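Local coordinates for polysaccharide biosynthesis protein CapD (Bacillus thuringiensis HD-771, PDB 6BWC), which probably acts as an NADP-dependent short-chain dehydrogenase/reductase-type enzyme on UDP-N-acetylglucosamine in the biosynthesis of CMP-pseudaminic acid used for flagellin glycosylation, at residues C[195-209]-C[229-241]. The protein carries 2 engineered substitutions. Sequence-based numbering, arbitrary orientation.
With UD1 (uridine-diphosphate-N-acetylglucosamine), chain O.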
# COMPACT_ATOMS: atom_id res chain seq x y z
N VAL C 195 26.29 -22.29 27.45
CA VAL C 195 27.08 -22.84 26.36
C VAL C 195 26.15 -23.60 25.42
O VAL C 195 25.43 -24.49 25.85
CB VAL C 195 28.22 -23.68 26.97
CG1 VAL C 195 28.47 -24.98 26.21
CG2 VAL C 195 29.49 -22.82 27.08
N THR C 196 26.14 -23.22 24.15
CA THR C 196 25.34 -23.91 23.14
C THR C 196 25.97 -25.29 22.89
O THR C 196 25.39 -26.32 23.24
CB THR C 196 25.24 -23.10 21.82
OG1 THR C 196 26.55 -22.69 21.37
CG2 THR C 196 24.31 -21.85 21.98
N ASP C 197 27.18 -25.31 22.35
CA ASP C 197 27.81 -26.56 21.94
C ASP C 197 29.28 -26.25 21.69
O ASP C 197 29.63 -25.59 20.71
CB ASP C 197 27.10 -27.05 20.68
CG ASP C 197 27.69 -28.31 20.11
OD1 ASP C 197 28.92 -28.54 20.23
OD2 ASP C 197 26.91 -29.06 19.48
N LEU C 198 30.15 -26.72 22.58
CA LEU C 198 31.55 -26.26 22.62
C LEU C 198 32.34 -26.61 21.36
O LEU C 198 33.26 -25.90 20.97
CB LEU C 198 32.27 -26.81 23.86
CG LEU C 198 31.70 -26.29 25.18
CD1 LEU C 198 32.19 -27.08 26.38
CD2 LEU C 198 31.99 -24.80 25.33
N SER C 199 31.93 -27.69 20.72
CA SER C 199 32.51 -28.13 19.45
C SER C 199 32.38 -27.18 18.25
O SER C 199 33.01 -27.41 17.23
CB SER C 199 31.91 -29.49 19.05
OG SER C 199 31.37 -29.42 17.75
N MET C 200 31.52 -26.17 18.35
CA MET C 200 31.32 -25.21 17.26
C MET C 200 32.59 -24.37 17.05
O MET C 200 33.30 -24.01 18.01
CB MET C 200 30.14 -24.27 17.57
CG MET C 200 28.77 -24.92 17.61
SD MET C 200 27.65 -23.91 18.61
CE MET C 200 26.35 -23.66 17.42
N SER C 201 32.87 -24.06 15.79
CA SER C 201 34.02 -23.28 15.41
C SER C 201 33.46 -22.09 14.64
O SER C 201 32.34 -22.19 14.14
CB SER C 201 34.97 -24.14 14.55
OG SER C 201 34.37 -24.55 13.32
N ARG C 202 34.21 -20.99 14.54
CA ARG C 202 33.71 -19.78 13.88
C ARG C 202 34.85 -18.93 13.30
O ARG C 202 35.87 -18.74 13.98
CB ARG C 202 32.94 -18.91 14.89
CG ARG C 202 31.55 -19.37 15.34
CD ARG C 202 30.48 -19.04 14.31
NE ARG C 202 29.13 -19.40 14.77
CZ ARG C 202 28.55 -20.59 14.64
NH1 ARG C 202 29.18 -21.61 14.06
NH2 ARG C 202 27.33 -20.78 15.11
N PHE C 203 34.67 -18.41 12.09
CA PHE C 203 35.55 -17.33 11.58
C PHE C 203 35.25 -16.05 12.34
O PHE C 203 34.09 -15.66 12.42
CB PHE C 203 35.32 -17.06 10.10
CG PHE C 203 35.98 -18.05 9.18
CD1 PHE C 203 35.24 -19.03 8.53
CD2 PHE C 203 37.34 -17.97 8.93
CE1 PHE C 203 35.85 -19.93 7.67
CE2 PHE C 203 37.96 -18.87 8.07
CZ PHE C 203 37.22 -19.84 7.44
N MET C 204 36.26 -15.39 12.89
CA MET C 204 36.07 -14.16 13.68
C MET C 204 37.06 -13.04 13.27
O MET C 204 38.25 -13.29 13.08
CB MET C 204 36.17 -14.45 15.20
CG MET C 204 35.28 -15.60 15.68
SD MET C 204 34.83 -15.78 17.43
CE MET C 204 34.21 -14.18 17.86
N MET C 205 36.53 -11.81 13.15
CA MET C 205 37.29 -10.62 12.74
C MET C 205 37.18 -9.51 13.79
O MET C 205 36.28 -9.53 14.62
CB MET C 205 36.84 -10.14 11.34
CG MET C 205 35.47 -9.51 11.26
SD MET C 205 34.71 -9.44 9.61
CE MET C 205 35.99 -8.53 8.73
N THR C 206 38.13 -8.58 13.78
CA THR C 206 38.08 -7.38 14.64
C THR C 206 37.10 -6.29 14.09
O THR C 206 36.63 -6.33 12.94
CB THR C 206 39.51 -6.76 14.86
OG1 THR C 206 40.01 -6.18 13.66
CG2 THR C 206 40.52 -7.81 15.40
N LEU C 207 36.77 -5.33 14.93
CA LEU C 207 35.91 -4.24 14.49
C LEU C 207 36.59 -3.47 13.37
O LEU C 207 35.92 -3.10 12.43
CB LEU C 207 35.62 -3.32 15.67
CG LEU C 207 34.71 -2.12 15.50
CD1 LEU C 207 33.43 -2.49 14.77
CD2 LEU C 207 34.38 -1.57 16.88
N ASN C 208 37.91 -3.28 13.49
CA ASN C 208 38.73 -2.54 12.48
C ASN C 208 38.95 -3.33 11.22
O ASN C 208 39.04 -2.77 10.14
CB ASN C 208 40.12 -2.16 13.01
CG ASN C 208 40.07 -1.24 14.21
OD1 ASN C 208 40.11 -1.70 15.34
ND2 ASN C 208 39.94 0.05 13.96
N GLN C 209 39.14 -4.63 11.35
CA GLN C 209 39.12 -5.52 10.20
C GLN C 209 37.79 -5.37 9.41
O GLN C 209 37.79 -5.23 8.18
CB GLN C 209 39.37 -6.97 10.67
CG GLN C 209 40.85 -7.24 10.99
CD GLN C 209 41.16 -8.69 11.35
OE1 GLN C 209 40.52 -9.31 12.20
NE2 GLN C 209 42.16 -9.24 10.69
N LEU C 229 37.44 -11.36 3.84
CA LEU C 229 38.71 -11.15 4.50
C LEU C 229 39.23 -12.49 4.97
O LEU C 229 38.44 -13.33 5.38
CB LEU C 229 38.49 -10.22 5.69
CG LEU C 229 39.69 -9.46 6.24
CD1 LEU C 229 40.27 -8.46 5.22
CD2 LEU C 229 39.27 -8.74 7.52
N LYS C 230 40.54 -12.70 4.90
CA LYS C 230 41.13 -13.94 5.42
C LYS C 230 41.03 -13.78 6.92
O LYS C 230 41.61 -12.86 7.48
CB LYS C 230 42.60 -14.14 5.03
CG LYS C 230 42.96 -13.88 3.57
CD LYS C 230 43.49 -15.09 2.83
CE LYS C 230 44.58 -14.67 1.85
NZ LYS C 230 44.63 -15.48 0.62
N MET C 231 40.28 -14.65 7.58
CA MET C 231 40.04 -14.50 9.00
C MET C 231 40.45 -15.75 9.75
O MET C 231 40.41 -16.86 9.22
CB MET C 231 38.57 -14.20 9.27
CG MET C 231 38.05 -12.90 8.66
SD MET C 231 36.39 -13.07 7.95
CE MET C 231 35.60 -13.53 9.47
N PRO C 232 40.87 -15.58 10.99
CA PRO C 232 41.25 -16.70 11.82
C PRO C 232 40.05 -17.44 12.40
O PRO C 232 39.06 -16.81 12.80
CB PRO C 232 42.04 -16.02 12.93
CG PRO C 232 41.39 -14.68 13.06
CD PRO C 232 41.11 -14.28 11.66
N VAL C 233 40.18 -18.76 12.48
CA VAL C 233 39.17 -19.64 13.09
C VAL C 233 39.29 -19.62 14.59
O VAL C 233 40.38 -19.54 15.14
CB VAL C 233 39.29 -21.08 12.56
CG1 VAL C 233 38.67 -22.12 13.48
CG2 VAL C 233 38.65 -21.15 11.19
N ILE C 234 38.13 -19.67 15.26
CA ILE C 234 38.10 -19.74 16.70
C ILE C 234 37.22 -20.88 17.14
O ILE C 234 36.11 -21.06 16.63
CB ILE C 234 37.69 -18.42 17.30
CG1 ILE C 234 38.90 -17.48 17.15
CG2 ILE C 234 37.27 -18.58 18.76
CD1 ILE C 234 38.65 -16.05 17.54
N SER C 235 37.76 -21.65 18.09
CA SER C 235 37.02 -22.69 18.77
C SER C 235 36.23 -22.03 19.88
O SER C 235 36.70 -21.08 20.52
CB SER C 235 37.96 -23.75 19.35
OG SER C 235 37.39 -24.37 20.50
N LEU C 236 35.02 -22.52 20.10
CA LEU C 236 34.17 -22.01 21.15
C LEU C 236 34.58 -22.61 22.47
O LEU C 236 34.28 -22.05 23.53
CB LEU C 236 32.70 -22.32 20.86
CG LEU C 236 31.66 -21.80 21.86
CD1 LEU C 236 31.82 -20.30 22.07
CD2 LEU C 236 30.27 -22.14 21.37
N ASN C 237 35.25 -23.77 22.42
CA ASN C 237 35.80 -24.44 23.61
C ASN C 237 36.83 -23.51 24.24
O ASN C 237 36.72 -23.12 25.39
CB ASN C 237 36.42 -25.82 23.26
CG ASN C 237 36.21 -26.88 24.36
OD1 ASN C 237 36.16 -26.58 25.57
ND2 ASN C 237 36.09 -28.14 23.94
N ASP C 238 37.82 -23.12 23.43
CA ASP C 238 38.87 -22.18 23.85
C ASP C 238 38.20 -20.90 24.34
O ASP C 238 38.55 -20.39 25.43
CB ASP C 238 39.89 -21.87 22.72
CG ASP C 238 40.52 -23.13 22.07
OD1 ASP C 238 41.01 -23.00 20.92
OD2 ASP C 238 40.49 -24.23 22.68
N LEU C 239 37.23 -20.40 23.58
CA LEU C 239 36.56 -19.14 23.91
C LEU C 239 35.90 -19.13 25.29
O LEU C 239 36.06 -18.17 26.06
CB LEU C 239 35.53 -18.75 22.85
CG LEU C 239 34.68 -17.48 23.13
CD1 LEU C 239 35.52 -16.26 23.50
CD2 LEU C 239 33.84 -17.15 21.91
N SER C 240 35.14 -20.19 25.58
CA SER C 240 34.42 -20.25 26.84
C SER C 240 35.43 -20.30 27.98
O SER C 240 35.30 -19.54 28.94
CB SER C 240 33.46 -21.44 26.89
OG SER C 240 34.11 -22.63 26.52
N GLU C 241 36.45 -21.16 27.85
CA GLU C 241 37.57 -21.23 28.81
C GLU C 241 38.28 -19.86 29.04
O GLU C 241 38.28 -19.32 30.18
CB GLU C 241 38.57 -22.33 28.39
CG GLU C 241 38.04 -23.76 28.55
CD GLU C 241 39.03 -24.85 28.16
OE1 GLU C 241 40.20 -24.54 27.85
OE2 GLU C 241 38.64 -26.03 28.16
C1' UD1 O . 27.25 -13.63 14.40
C2' UD1 O . 26.31 -12.59 13.80
C3' UD1 O . 25.69 -13.08 12.49
C4' UD1 O . 26.74 -13.63 11.53
C5' UD1 O . 27.81 -14.48 12.24
C6' UD1 O . 29.01 -14.69 11.30
C7' UD1 O . 25.39 -11.38 15.74
C8' UD1 O . 24.28 -11.37 16.78
N2' UD1 O . 25.25 -12.27 14.75
O1' UD1 O . 26.56 -14.84 14.61
O3' UD1 O . 24.96 -11.99 11.90
O4' UD1 O . 26.13 -14.40 10.51
O5' UD1 O . 28.27 -13.89 13.47
O6' UD1 O . 29.56 -16.01 11.43
O7' UD1 O . 26.37 -10.65 15.87
N1 UD1 O . 26.73 -19.06 22.01
C2 UD1 O . 26.74 -19.65 23.31
N3 UD1 O . 25.89 -19.20 24.25
C4 UD1 O . 25.03 -18.19 24.00
C5 UD1 O . 25.00 -17.58 22.77
C6 UD1 O . 25.88 -18.02 21.79
O2 UD1 O . 27.50 -20.59 23.60
O4 UD1 O . 24.25 -17.77 24.87
C1B UD1 O . 27.63 -19.54 20.94
C2B UD1 O . 26.97 -19.77 19.58
O2' UD1 O . 26.43 -21.08 19.46
C3B UD1 O . 28.08 -19.48 18.58
C4B UD1 O . 28.91 -18.45 19.31
O4B UD1 O . 28.60 -18.54 20.70
O3B UD1 O . 28.92 -20.60 18.28
C5B UD1 O . 28.66 -17.03 18.84
O5B UD1 O . 27.32 -16.56 19.05
PA UD1 O . 27.07 -15.03 18.65
O1A UD1 O . 25.75 -14.50 19.17
O2A UD1 O . 28.31 -14.18 18.91
O3A UD1 O . 27.16 -14.97 17.04
PB UD1 O . 26.77 -15.95 15.81
O1B UD1 O . 25.39 -16.54 16.03
O2B UD1 O . 27.87 -16.92 15.39
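M200 and L236 meet beside the ribose of UDP-N-acetylglucosamine, M200 SD lying 4.2 Å from L236 CD2. Both offer apolar surface to the ribose: M200 through its thioether, L236 through CD2, near O3B. Next to them, T196 N donates to uracil O2 (3.0 Å), a main-chain bond independent of the side chain. R202 supplies the charge suited to a diphosphate: NE reaches O2B at 2.8 Å in the guanidinium plane, while ribose O3B sits over one face of the group. A bend at chi2 (-79°) turns this side chain away from the partner strand toward the ligand, and NH1 is held by the carbonyls of S201 and K270.

The backbone behind these groups is an antiparallel pairing of strands 201-205 and 233-235, respectively the centre and an edge of the small three-stranded sheet that accompanies the Rossmann-type core. R202 and I234 form the hydrogen-bonded pair, with R202 N to I234 O and I234 N to R202 O both 2.8 Å. The ladder continues to either side, through L236 N to M200 O (3.1 Å) and M204 N to P232 O (3.1 Å).

Largely apolar contacts flank the strands. V233 CG2 makes a CH-pi contact over the F203 ring, 20° off its normal, and M231 CE lies against F203 CB. M204, bent at chi3, crosses I234 at about a right angle and meets its CD1 with both CB and SD; L327 of helix 324-333 also touches I234. Farther along, L229 CD2 touches M205 CE (3.5 Å) and Q209 CB.

The helices that follow both strands begin with hydroxyl N-caps: S235 OG accepts from D238 N, and T206 and Q209 form a capping box, T206 OG1 accepting from Q209 N while Q209 OE1 takes the T206 amide on a lone pair.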